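Local structure of afamin (Homo sapiens, 6FAK) at residues Phe216-Ile221 / Glu239-Asn244; Leu222-Pro227 / Leu344-Leu349; Leu350-Ile355 / Asn381-Lys386; Cys441-Ser444 / Ala448-Asp451. The protein carries hydrophobic molecules in body fluids, binding vitamin E and keeping lipidated Wnt proteins soluble and active. All coordinates share one frame; numbering follows the deposited sequence. Where two conformers were deposited one is given.

Interaction 1 (Phe216-Ile221 / Glu239-Asn244)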
loop_
_atom_site.group_PDB
_atom_site.type_symbol
_atom_site.label_atom_id
_atom_site.label_comp_id
_atom_site.label_asym_id
_atom_site.label_seq_id
_atom_site.Cartn_x
_atom_site.Cartn_y
_atom_site.Cartn_z
ATOM N N PHE A 216 4.445 -9.915 -14.164
ATOM C CA PHE A 216 4.403 -8.845 -15.164
ATOM C C PHE A 216 4.581 -7.430 -14.584
ATOM O O PHE A 216 5.217 -6.558 -15.211
ATOM C CB PHE A 216 3.204 -9.002 -16.099
ATOM C CG PHE A 216 3.432 -10.060 -17.131
ATOM C CD1 PHE A 216 3.385 -11.425 -16.788
ATOM C CD2 PHE A 216 3.805 -9.729 -18.413
ATOM C CE1 PHE A 216 3.633 -12.421 -17.741
ATOM C CE2 PHE A 216 4.077 -10.720 -19.365
ATOM C CZ PHE A 216 4.015 -12.053 -19.040
ATOM N N ILE A 217 4.107 -7.256 -13.354
ATOM C CA ILE A 217 4.342 -6.032 -12.617
ATOM C C ILE A 217 5.837 -5.768 -12.462
ATOM O O ILE A 217 6.257 -4.658 -12.651
ATOM C CB ILE A 217 3.703 -6.044 -11.194
ATOM C CG1 ILE A 217 2.197 -6.054 -11.296
ATOM C CG2 ILE A 217 4.155 -4.826 -10.358
ATOM C CD1 ILE A 217 1.534 -6.214 -9.939
ATOM N N TYR A 218 6.619 -6.787 -12.096
ATOM C CA TYR A 218 8.036 -6.614 -11.831
ATOM C C TYR A 218 8.793 -6.416 -13.140
ATOM O O TYR A 218 9.796 -5.683 -13.203
ATOM C CB TYR A 218 8.649 -7.789 -10.999
ATOM C CG TYR A 218 7.761 -8.475 -9.951
ATOM C CD1 TYR A 218 7.078 -7.729 -8.977
ATOM C CD2 TYR A 218 7.669 -9.875 -9.885
ATOM C CE1 TYR A 218 6.262 -8.369 -8.024
ATOM C CE2 TYR A 218 6.902 -10.517 -8.914
ATOM C CZ TYR A 218 6.177 -9.766 -7.989
ATOM O OH TYR A 218 5.363 -10.415 -7.065
ATOM N N ILE A 219 8.357 -7.084 -14.202
ATOM C CA ILE A 219 8.993 -6.863 -15.509
ATOM C C ILE A 219 8.796 -5.416 -15.884
ATOM O O ILE A 219 9.751 -4.731 -16.320
ATOM C CB ILE A 219 8.443 -7.781 -16.631
ATOM C CG1 ILE A 219 8.777 -9.260 -16.377
ATOM C CG2 ILE A 219 9.017 -7.338 -17.995
ATOM C CD1 ILE A 219 7.889 -10.239 -17.141
ATOM N N ALA A 220 7.565 -4.926 -15.723
ATOM C CA ALA A 220 7.288 -3.548 -16.143
ATOM C C ALA A 220 8.090 -2.537 -15.328
ATOM O O ALA A 220 8.682 -1.683 -15.911
ATOM C CB ALA A 220 5.804 -3.218 -16.105
ATOM N N ILE A 221 8.132 -2.673 -13.988
ATOM C CA ILE A 221 8.831 -1.723 -13.110
ATOM C C ILE A 221 10.346 -1.769 -13.322
ATOM O O ILE A 221 11.011 -0.714 -13.421
ATOM C CB ILE A 221 8.561 -2.003 -11.610
ATOM C CG1 ILE A 221 7.114 -1.657 -11.241
ATOM C CG2 ILE A 221 9.502 -1.181 -10.697
ATOM C CD1 ILE A 221 6.679 -2.245 -9.900
ATOM N N GLU A 239 12.942 -13.231 -11.356
ATOM C CA GLU A 239 12.846 -14.449 -10.533
ATOM C C GLU A 239 13.209 -14.226 -9.063
ATOM O O GLU A 239 12.470 -14.690 -8.174
ATOM C CB GLU A 239 13.699 -15.601 -11.111
ATOM C CG GLU A 239 13.142 -16.148 -12.405
ATOM C CD GLU A 239 12.250 -17.351 -12.184
ATOM O OE1 GLU A 239 11.538 -17.422 -11.149
ATOM O OE2 GLU A 239 12.276 -18.258 -13.040
ATOM N N ASP A 240 14.290 -13.484 -8.817
ATOM C CA ASP A 240 14.681 -13.112 -7.469
ATOM C C ASP A 240 13.640 -12.203 -6.786
ATOM O O ASP A 240 13.289 -12.430 -5.603
ATOM C CB ASP A 240 16.058 -12.446 -7.437
ATOM C CG ASP A 240 17.232 -13.414 -7.725
ATOM O OD1 ASP A 240 17.075 -14.653 -7.760
ATOM O OD2 ASP A 240 18.358 -12.903 -7.936
ATOM N N VAL A 241 13.132 -11.207 -7.519
ATOM C CA VAL A 241 12.116 -10.338 -6.989
ATOM C C VAL A 241 10.823 -11.090 -6.645
ATOM O O VAL A 241 10.252 -10.837 -5.566
ATOM C CB VAL A 241 11.831 -9.151 -7.927
ATOM C CG1 VAL A 241 10.729 -8.300 -7.376
ATOM C CG2 VAL A 241 13.053 -8.278 -8.067
ATOM N N SER A 242 10.365 -11.976 -7.533
ATOM C CA SER A 242 9.150 -12.732 -7.289
ATOM C C SER A 242 9.261 -13.615 -6.019
ATOM O O SER A 242 8.353 -13.615 -5.185
ATOM C CB SER A 242 8.742 -13.537 -8.520
ATOM O OG SER A 242 7.643 -14.359 -8.246
ATOM N N SER A 243 10.376 -14.329 -5.866
ATOM C CA SER A 243 10.674 -15.060 -4.616
ATOM C C SER A 243 10.673 -14.150 -3.402
ATOM O O SER A 243 10.110 -14.504 -2.377
ATOM C CB SER A 243 12.050 -15.815 -4.725
ATOM O OG SER A 243 11.858 -16.823 -5.690
ATOM N N ASN A 244 11.273 -12.971 -3.528
ATOM C CA ASN A 244 11.292 -11.971 -2.494
ATOM C C ASN A 244 9.875 -11.573 -2.060
ATOM O O ASN A 244 9.576 -11.566 -0.852
ATOM C CB ASN A 244 12.076 -10.753 -3.005
ATOM C CG ASN A 244 12.457 -9.769 -1.930
ATOM O OD1 ASN A 244 12.234 -9.975 -0.727
ATOM N ND2 ASN A 244 13.116 -8.691 -2.371
HETATM O O HOH W 1 5.836 -13.307 -6.413
#
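Tyr-218 reaches from helix 216-225 to Val-241 and Ser-242 of helix 231-250, and its ring carries the whole contact. The CA atoms of Tyr-218 and Val-241 lie 7.3 Å apart, and the CB of Tyr-218 already points at the second helix. A first torsion of -33°, well short of the usual staggered value, leaves CG opposite the carbonyl carbon and swings the ring across the gap. CG meets the CG1 methyl of Val-241 at 3.9 Å and CD1 touches the same methyl, which lies over one ring face, shifted toward the rim, in a CH-pi contact 20° off the ring normal. On the other branch CD2 grazes Ser-242, and CE2 comes closest, 3.5 Å from the Ser-242 CA and 3.6 Å from its CB, approached obliquely. At the tip, OH bonds a water at 3.0 Å; that water donates to Ser-242 O at 2.8 Å, so the hydroxyl is linked through the water to the backbone of the second helix. A further link from this water to Ser-242 OG is less certain, because the serine has two conformers. A valine in place of Tyr-218 would probably open a gap beside the Val-241 methyl and leave the water without its phenol partner. The ring also meets that of Tyr-245, their planes inclined by about 15°, and touches Val-202 of helix 177-209, while Val-241 packs on Val-263 of helix 253-268. Helices 177-209 and 253-268 thus flank the pair of helices 216-225 and 231-250, within the region that forms the binding pocket for hydrophobic ligands.

Interaction 2 (Leu222-Pro227 / Leu344-Leu349)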
loop_
_atom_site.group_PDB
_atom_site.type_symbol
_atom_site.label_atom_id
_atom_site.label_comp_id
_atom_site.label_asym_id
_atom_site.label_seq_id
_atom_site.Cartn_x
_atom_site.Cartn_y
_atom_site.Cartn_z
ATOM N N LEU A 222 10.910 -2.982 -13.316
ATOM C CA LEU A 222 12.374 -3.121 -13.513
ATOM C C LEU A 222 12.877 -2.646 -14.905
ATOM O O LEU A 222 14.002 -2.099 -15.057
ATOM C CB LEU A 222 12.785 -4.541 -13.186
ATOM C CG LEU A 222 12.532 -5.033 -11.744
ATOM C CD1 LEU A 222 12.783 -6.508 -11.589
ATOM C CD2 LEU A 222 13.449 -4.261 -10.789
ATOM N N SER A 223 12.069 -2.896 -15.932
ATOM C CA SER A 223 12.413 -2.462 -17.295
ATOM C C SER A 223 12.363 -0.934 -17.434
ATOM O O SER A 223 13.189 -0.342 -18.116
ATOM C CB SER A 223 11.504 -3.140 -18.347
ATOM O OG SER A 223 11.527 -4.561 -18.285
ATOM N N GLN A 224 11.408 -0.287 -16.769
ATOM C CA GLN A 224 11.382 1.189 -16.696
ATOM C C GLN A 224 12.555 1.764 -15.937
ATOM O O GLN A 224 13.133 2.763 -16.355
ATOM C CB GLN A 224 10.108 1.715 -16.021
ATOM C CG GLN A 224 9.059 2.138 -16.980
ATOM C CD GLN A 224 7.847 2.770 -16.313
ATOM O OE1 GLN A 224 7.646 2.696 -15.087
ATOM N NE2 GLN A 224 7.013 3.356 -17.131
ATOM N N LYS A 225 12.870 1.155 -14.803
ATOM C CA LYS A 225 13.931 1.636 -13.936
ATOM C C LYS A 225 15.331 1.390 -14.495
ATOM O O LYS A 225 16.219 2.236 -14.327
ATOM C CB LYS A 225 13.804 0.970 -12.565
ATOM C CG LYS A 225 14.712 1.575 -11.506
ATOM C CD LYS A 225 14.561 0.815 -10.203
ATOM C CE LYS A 225 15.326 1.461 -9.050
ATOM N NZ LYS A 225 14.405 2.343 -8.272
ATOM N N PHE A 226 15.532 0.241 -15.141
ATOM C CA PHE A 226 16.847 -0.154 -15.671
ATOM C C PHE A 226 16.719 -0.416 -17.159
ATOM O O PHE A 226 16.864 -1.543 -17.611
ATOM C CB PHE A 226 17.359 -1.417 -14.969
ATOM C CG PHE A 226 17.415 -1.304 -13.468
ATOM C CD1 PHE A 226 18.109 -0.267 -12.861
ATOM C CD2 PHE A 226 16.815 -2.258 -12.662
ATOM C CE1 PHE A 226 18.167 -0.149 -11.485
ATOM C CE2 PHE A 226 16.866 -2.157 -11.280
ATOM C CZ PHE A 226 17.548 -1.091 -10.686
ATOM N N PRO A 227 16.477 0.630 -17.945
ATOM C CA PRO A 227 16.165 0.394 -19.344
ATOM C C PRO A 227 17.352 -0.081 -20.185
ATOM O O PRO A 227 17.130 -0.521 -21.301
ATOM C CB PRO A 227 15.685 1.751 -19.824
ATOM C CG PRO A 227 16.323 2.729 -18.920
ATOM C CD PRO A 227 16.356 2.056 -17.595
ATOM N N LEU A 344 4.719 6.183 -18.863
ATOM C CA LEU A 344 3.473 5.436 -18.596
ATOM C C LEU A 344 3.459 4.854 -17.200
ATOM O O LEU A 344 4.523 4.496 -16.634
ATOM C CB LEU A 344 3.244 4.318 -19.625
ATOM C CG LEU A 344 3.111 4.768 -21.087
ATOM C CD1 LEU A 344 2.814 3.621 -22.031
ATOM C CD2 LEU A 344 2.096 5.885 -21.269
ATOM N N SER A 345 2.263 4.768 -16.636
ATOM C CA SER A 345 2.061 4.098 -15.362
ATOM C C SER A 345 2.182 2.578 -15.505
ATOM O O SER A 345 2.046 2.040 -16.567
ATOM C CB SER A 345 0.694 4.447 -14.797
ATOM O OG SER A 345 -0.348 3.795 -15.484
ATOM N N ILE A 346 2.421 1.914 -14.391
ATOM C CA ILE A 346 2.466 0.471 -14.375
ATOM C C ILE A 346 1.122 -0.140 -14.789
ATOM O O ILE A 346 1.131 -1.018 -15.635
ATOM C CB ILE A 346 3.018 -0.094 -13.038
ATOM C CG1 ILE A 346 4.399 0.510 -12.682
ATOM C CG2 ILE A 346 3.127 -1.602 -13.096
ATOM C CD1 ILE A 346 5.490 0.371 -13.735
ATOM N N PRO A 347 -0.030 0.338 -14.247
ATOM C CA PRO A 347 -1.334 -0.183 -14.708
ATOM C C PRO A 347 -1.607 0.036 -16.226
ATOM O O PRO A 347 -2.123 -0.857 -16.892
ATOM C CB PRO A 347 -2.361 0.566 -13.826
ATOM C CG PRO A 347 -1.618 1.036 -12.662
ATOM C CD PRO A 347 -0.165 1.174 -13.042
ATOM N N GLU A 348 -1.158 1.197 -16.762
ATOM C CA GLU A 348 -1.284 1.481 -18.175
ATOM C C GLU A 348 -0.452 0.470 -18.990
ATOM O O GLU A 348 -0.926 -0.043 -19.952
ATOM C CB GLU A 348 -0.905 2.922 -18.548
ATOM C CG GLU A 348 -1.208 3.223 -20.041
ATOM C CD GLU A 348 -2.713 3.156 -20.390
ATOM O OE1 GLU A 348 -3.569 3.391 -19.500
ATOM O OE2 GLU A 348 -3.049 2.929 -21.577
ATOM N N LEU A 349 0.769 0.188 -18.568
ATOM C CA LEU A 349 1.587 -0.809 -19.282
ATOM C C LEU A 349 0.929 -2.190 -19.271
ATOM O O LEU A 349 0.941 -2.856 -20.254
ATOM C CB LEU A 349 2.956 -0.907 -18.682
ATOM C CG LEU A 349 3.806 0.349 -18.859
ATOM C CD1 LEU A 349 4.987 0.320 -17.936
ATOM C CD2 LEU A 349 4.234 0.523 -20.303
HETATM O O HOH W 2 5.567 4.016 -13.975
#
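Gln-224, near the end of helix 216-225, donates through NE2 to the backbone O of Leu-344 at 2.8 Å, with a nearly straight N-H...O angle of 164°. The acceptor lies practically in the amide plane of Gln-224, whereas the donor sits 21° out of the Leu-344 carbonyl plane. Two aliphatic tips pack against the amide: the CD1 of Ile-346 is 3.4 Å from OE1, and the CD1 of Leu-349 is 3.7 Å from NE2. Beyond CG the glutamine chain is extended, and this length lets the amide cross to the second segment. A water closes the arrangement by donating to both Gln-224 OE1, at 2.7 Å, and Leu-344 O, at 2.9 Å. NE2 also donates to His-341 O, so both ends of the buried amide are engaged and its rotation is fixed. An alanine at Gln-224 would probably leave the Leu-344 carbonyl with one donor fewer and open a gap beside the Ile-346 and Leu-349 methyls. Further out, Ser-345 OG accepts from Glu-348 N at 3.0 Å and itself pairs with Asp-451, while Ile-346 N is held by Asn-452. Ser-345 is thus the N-cap of helix 346-363, and the glutamine grips the carbonyl just ahead of a capped helix start whose Ile-346 and Pro-347 line the pocket occupied by a polyether molecule.

Interaction 3 (Leu350-Ile355 / Asn381-Lys386). With NAG (2-acetamido-2-deoxy-beta-D-glucopyranose), chain D.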
loop_
_atom_site.group_PDB
_atom_site.type_symbol
_atom_site.label_atom_id
_atom_site.label_comp_id
_atom_site.label_asym_id
_atom_site.label_seq_id
_atom_site.Cartn_x
_atom_site.Cartn_y
_atom_site.Cartn_z
ATOM N N LEU A 350 0.357 -2.590 -18.133
ATOM C CA LEU A 350 -0.307 -3.884 -18.061
ATOM C C LEU A 350 -1.589 -3.935 -18.869
ATOM O O LEU A 350 -1.896 -4.983 -19.397
ATOM C CB LEU A 350 -0.600 -4.278 -16.605
ATOM C CG LEU A 350 0.688 -4.268 -15.762
ATOM C CD1 LEU A 350 0.304 -4.508 -14.303
ATOM C CD2 LEU A 350 1.697 -5.267 -16.247
ATOM N N ARG A 351 -2.350 -2.820 -18.962
ATOM C CA ARG A 351 -3.469 -2.762 -19.865
ATOM C C ARG A 351 -3.025 -2.982 -21.350
ATOM O O ARG A 351 -3.668 -3.734 -22.089
ATOM C CB ARG A 351 -4.273 -1.444 -19.709
ATOM C CG ARG A 351 -5.039 -1.382 -18.385
ATOM C CD ARG A 351 -5.942 -0.175 -18.377
ATOM N NE ARG A 351 -5.212 1.057 -18.134
ATOM C CZ ARG A 351 -4.957 1.624 -16.961
ATOM N NH1 ARG A 351 -5.259 1.016 -15.828
ATOM N NH2 ARG A 351 -4.344 2.791 -16.919
ATOM N N ILE A 352 -1.930 -2.335 -21.721
ATOM C CA ILE A 352 -1.346 -2.474 -23.043
ATOM C C ILE A 352 -0.932 -3.927 -23.332
ATOM O O ILE A 352 -1.204 -4.454 -24.428
ATOM C CB ILE A 352 -0.208 -1.418 -23.273
ATOM C CG1 ILE A 352 -0.894 -0.052 -23.407
ATOM C CG2 ILE A 352 0.640 -1.746 -24.514
ATOM C CD1 ILE A 352 0.037 1.113 -23.279
ATOM N N VAL A 353 -0.341 -4.588 -22.347
ATOM C CA VAL A 353 0.044 -5.983 -22.524
ATOM C C VAL A 353 -1.205 -6.838 -22.786
ATOM O O VAL A 353 -1.200 -7.681 -23.711
ATOM C CB VAL A 353 0.860 -6.538 -21.346
ATOM C CG1 VAL A 353 1.129 -8.023 -21.548
ATOM C CG2 VAL A 353 2.195 -5.797 -21.160
ATOM N N GLN A 354 -2.272 -6.613 -22.018
ATOM C CA GLN A 354 -3.501 -7.375 -22.208
ATOM C C GLN A 354 -4.156 -7.138 -23.554
ATOM O O GLN A 354 -4.674 -8.078 -24.199
ATOM C CB GLN A 354 -4.505 -7.032 -21.100
ATOM C CG GLN A 354 -5.781 -7.849 -21.143
ATOM C CD GLN A 354 -5.487 -9.325 -20.905
ATOM O OE1 GLN A 354 -4.841 -9.672 -19.903
ATOM N NE2 GLN A 354 -5.897 -10.185 -21.842
ATOM N N ILE A 355 -4.219 -5.875 -23.941
ATOM C CA ILE A 355 -4.739 -5.508 -25.264
ATOM C C ILE A 355 -3.945 -6.180 -26.381
ATOM O O ILE A 355 -4.536 -6.654 -27.335
ATOM C CB ILE A 355 -4.790 -4.012 -25.431
ATOM C CG1 ILE A 355 -5.962 -3.507 -24.584
ATOM C CG2 ILE A 355 -4.995 -3.586 -26.884
ATOM C CD1 ILE A 355 -5.882 -2.032 -24.341
ATOM N N ASN A 381 -2.555 3.384 -28.588
ATOM C CA ASN A 381 -2.761 4.839 -28.640
ATOM C C ASN A 381 -4.142 5.260 -28.159
ATOM O O ASN A 381 -4.248 6.161 -27.331
ATOM C CB ASN A 381 -2.469 5.348 -30.055
ATOM C CG ASN A 381 -2.567 6.866 -30.172
ATOM O OD1 ASN A 381 -3.676 7.422 -30.300
ATOM N ND2 ASN A 381 -1.397 7.553 -30.135
ATOM N N GLU A 382 -5.190 4.578 -28.633
ATOM C CA GLU A 382 -6.562 4.894 -28.170
ATOM C C GLU A 382 -6.763 4.638 -26.663
ATOM O O GLU A 382 -7.315 5.499 -25.913
ATOM C CB GLU A 382 -7.598 4.137 -29.011
ATOM C CG GLU A 382 -9.027 4.178 -28.493
ATOM C CD GLU A 382 -9.981 3.428 -29.396
ATOM O OE1 GLU A 382 -10.655 2.520 -28.863
ATOM O OE2 GLU A 382 -10.039 3.712 -30.627
ATOM N N THR A 383 -6.284 3.493 -26.178
ATOM C CA THR A 383 -6.496 3.202 -24.768
ATOM C C THR A 383 -5.726 4.192 -23.888
ATOM O O THR A 383 -6.252 4.690 -22.913
ATOM C CB THR A 383 -6.196 1.740 -24.395
ATOM O OG1 THR A 383 -6.376 1.572 -22.990
ATOM C CG2 THR A 383 -4.825 1.359 -24.708
ATOM N N THR A 384 -4.506 4.535 -24.284
ATOM C CA THR A 384 -3.694 5.458 -23.505
ATOM C C THR A 384 -4.251 6.903 -23.523
ATOM O O THR A 384 -4.235 7.601 -22.495
ATOM C CB THR A 384 -2.261 5.413 -23.977
ATOM O OG1 THR A 384 -1.795 4.060 -23.862
ATOM C CG2 THR A 384 -1.397 6.334 -23.130
ATOM N N GLU A 385 -4.729 7.347 -24.687
ATOM C CA GLU A 385 -5.410 8.636 -24.773
ATOM C C GLU A 385 -6.582 8.735 -23.852
ATOM O O GLU A 385 -6.777 9.770 -23.267
ATOM C CB GLU A 385 -5.900 8.899 -26.204
ATOM C CG GLU A 385 -4.790 9.298 -27.135
ATOM C CD GLU A 385 -4.317 10.719 -26.916
ATOM O OE1 GLU A 385 -5.117 11.547 -26.432
ATOM O OE2 GLU A 385 -3.152 10.995 -27.275
ATOM N N LYS A 386 -7.408 7.692 -23.768
ATOM C CA LYS A 386 -8.521 7.669 -22.835
ATOM C C LYS A 386 -8.039 7.819 -21.397
ATOM O O LYS A 386 -8.608 8.585 -20.641
ATOM C CB LYS A 386 -9.373 6.406 -22.975
ATOM C CG LYS A 386 -10.183 6.366 -24.271
ATOM C CD LYS A 386 -10.855 5.022 -24.541
ATOM C CE LYS A 386 -11.549 5.024 -25.900
ATOM N NZ LYS A 386 -12.842 4.296 -25.874
HETATM C C1 NAG D . -1.348 9.009 -30.274
HETATM C C2 NAG D . -0.391 9.661 -29.276
HETATM C C3 NAG D . -0.188 11.141 -29.570
HETATM C C4 NAG D . 0.107 11.385 -31.043
HETATM C C5 NAG D . -0.917 10.672 -31.922
HETATM C C6 NAG D . -0.626 10.874 -33.410
HETATM C C7 NAG D . -0.424 8.596 -27.087
HETATM C C8 NAG D . -1.045 8.581 -25.724
HETATM N N2 NAG D . -0.897 9.517 -27.923
HETATM O O3 NAG D . 0.892 11.635 -28.774
HETATM O O4 NAG D . 0.077 12.795 -31.298
HETATM O O5 NAG D . -0.919 9.274 -31.613
HETATM O O6 NAG D . 0.602 10.227 -33.769
HETATM O O7 NAG D . 0.455 7.814 -27.402
#
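Ile-352 and Ile-355 of helix 346-363 face Thr-383 and Thr-384 of helix 376-417. The two short helical segments run nearly antiparallel, 151° between their directions, with axes 10.4 Å apart. Among the van der Waals contacts, Ile-355 and Thr-383 reach toward each other tip to tip, CD1 to CG2 at 3.6 Å. Thr-383 presents this methyl because its OG1 lies anti to the backbone N (chi1 177°), which puts CG2 between N and the carbonyl carbon. Ile-352 crosses Thr-384 at an angle, bringing its CD1 to 3.5 Å from Thr-384 OG1. No hydrogen bond joins the two segments, but that hydroxyl is not idle: it pairs with Glu-348 on the facing helix and with Phe-380 O of its own. The covalent part belongs to the glycan. Asn-381, whose CB points away from helix 350-355, carries the N-acetylglucosamine through a 1.5 Å bond from ND2 to C1. One turn on, Glu-385 OE2 accepts from the sugar N2 at 2.8 Å and 167°, which pins the acetamido group over the helix; its methyl C8 lies 3.4 Å from Thr-384 CG2. Thr-384 therefore serves the helix interface with its hydroxyl and the sugar with its methyl. Ile-352 also touches Phe-333 and Tyr-337 of helix 326-339, so helix 346-363 is packed between that helix and the long, glycosylated helix 376-417.

Interaction 4 (Cys441-Ser444 / Ala448-Asp451)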
loop_
_atom_site.group_PDB
_atom_site.type_symbol
_atom_site.label_atom_id
_atom_site.label_comp_id
_atom_site.label_asym_id
_atom_site.label_seq_id
_atom_site.Cartn_x
_atom_site.Cartn_y
_atom_site.Cartn_z
ATOM N N CYS A 441 -0.006 16.228 -9.545
ATOM C CA CYS A 441 -0.616 17.071 -10.576
ATOM C C CYS A 441 0.400 18.174 -10.910
ATOM O O CYS A 441 1.124 18.627 -10.043
ATOM C CB CYS A 441 -2.013 17.586 -10.225
ATOM S SG CYS A 441 -3.363 16.349 -10.300
ATOM N N THR A 442 0.538 18.469 -12.203
ATOM C CA THR A 442 1.530 19.437 -12.767
ATOM C C THR A 442 2.977 18.961 -12.940
ATOM O O THR A 442 3.789 19.669 -13.582
ATOM C CB THR A 442 1.559 20.821 -12.055
ATOM O OG1 THR A 442 2.218 20.713 -10.782
ATOM C CG2 THR A 442 0.155 21.352 -11.895
ATOM N N LEU A 443 3.332 17.795 -12.407
ATOM C CA LEU A 443 4.672 17.249 -12.656
ATOM C C LEU A 443 4.820 16.910 -14.141
ATOM O O LEU A 443 3.825 16.811 -14.849
ATOM C CB LEU A 443 4.939 15.986 -11.818
ATOM C CG LEU A 443 4.845 16.114 -10.297
ATOM C CD1 LEU A 443 5.217 14.774 -9.681
ATOM C CD2 LEU A 443 5.717 17.256 -9.785
ATOM N N SER A 444 6.054 16.762 -14.622
ATOM C CA SER A 444 6.275 16.343 -16.012
ATOM C C SER A 444 5.724 14.915 -16.286
ATOM O O SER A 444 5.185 14.660 -17.344
ATOM C CB SER A 444 7.759 16.416 -16.383
ATOM O OG SER A 444 8.492 15.469 -15.645
ATOM N N ALA A 448 1.897 9.213 -15.289
ATOM C CA ALA A 448 2.418 8.023 -14.633
ATOM C C ALA A 448 2.237 8.087 -13.097
ATOM O O ALA A 448 1.765 7.124 -12.446
ATOM C CB ALA A 448 3.883 7.786 -14.987
ATOM N N CYS A 449 2.579 9.229 -12.539
ATOM C CA CYS A 449 2.508 9.431 -11.092
ATOM C C CYS A 449 1.073 9.249 -10.547
ATOM O O CYS A 449 0.839 8.468 -9.621
ATOM C CB CYS A 449 3.093 10.811 -10.746
ATOM S SG CYS A 449 3.171 11.203 -8.982
ATOM N N VAL A 450 0.112 9.961 -11.150
ATOM C CA VAL A 450 -1.266 9.914 -10.725
ATOM C C VAL A 450 -1.851 8.488 -10.875
ATOM O O VAL A 450 -2.509 7.975 -9.957
ATOM C CB VAL A 450 -2.135 10.894 -11.540
ATOM C CG1 VAL A 450 -3.623 10.691 -11.270
ATOM C CG2 VAL A 450 -1.749 12.337 -11.229
ATOM N N ASP A 451 -1.638 7.857 -12.018
ATOM C CA ASP A 451 -2.293 6.571 -12.253
ATOM C C ASP A 451 -1.663 5.507 -11.340
ATOM O O ASP A 451 -2.378 4.663 -10.825
ATOM C CB ASP A 451 -2.266 6.218 -13.736
ATOM C CG ASP A 451 -3.214 5.068 -14.114
ATOM O OD1 ASP A 451 -4.388 5.022 -13.697
ATOM O OD2 ASP A 451 -2.793 4.155 -14.837
#
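Cys-441 and Val-450 have CA atoms 7.2 Å apart, and Leu-443 and Cys-449 8.3 Å, where the chain leaves helix 423-440 at Cys-441 and turns back over the start of helix 446-462. The contact between the segments is light and wholly apolar. Cys-441 SG rests 4.4 Å from the CG2 methyl of Val-450. Beside it, Leu-443 CD1 approaches Cys-449 SG at 4.2 Å; the sulfur stands anti to its backbone N (chi1 -177°), which brings it up to the leucine branch. Leu-443 lies at the exposed outer edge of the contact, whereas Cys-441 and Val-450 are buried. Both sulfurs are held by disulfides. Cys-449 is bonded to Cys-440, the residue just before the loop, and Cys-441 to Cys-395 on helix 376-417. The adjacent cysteines Cys-440 and Cys-441 thus send their bridges to different helices, the paired-disulfide pattern characteristic of the albumin family, and the covalent framework keeps the two sulfurs in place where the noncovalent contact is sparse. Thr-442 N bonds Glu-446 OE2, a further tie from the loop to the helix that follows. Cys-449 also lines the pocket holding a polyether molecule. Val-450 packs on Val-391 and Cys-395 of helix 376-417 and on Phe-437 of helix 423-440, so that helix 446-462 lies against both, the 441-444 turn joining it to the second.

How the interactions relate
From the N terminus, interaction 1 closes a short, mostly helical loop of 17 residues within the second albumin repeat. Interaction 2 starts on the same helix, 216-225, before that loop has closed, so the two cross; it spans 116 residues to reach helix 346-363. Interaction 3 follows in series, carrying that helix onto helix 376-417, and interaction 4 closes a tight turn further on in the third repeat. The first two touch where Ile-221 CG1 meets Ile-346 CD1 at 3.6 Å. Interaction 4 joins interaction 3 by a salt bridge of 2.9 Å between Asp-451 OD2 and Arg-351 NH2, tying the second repeat to the third.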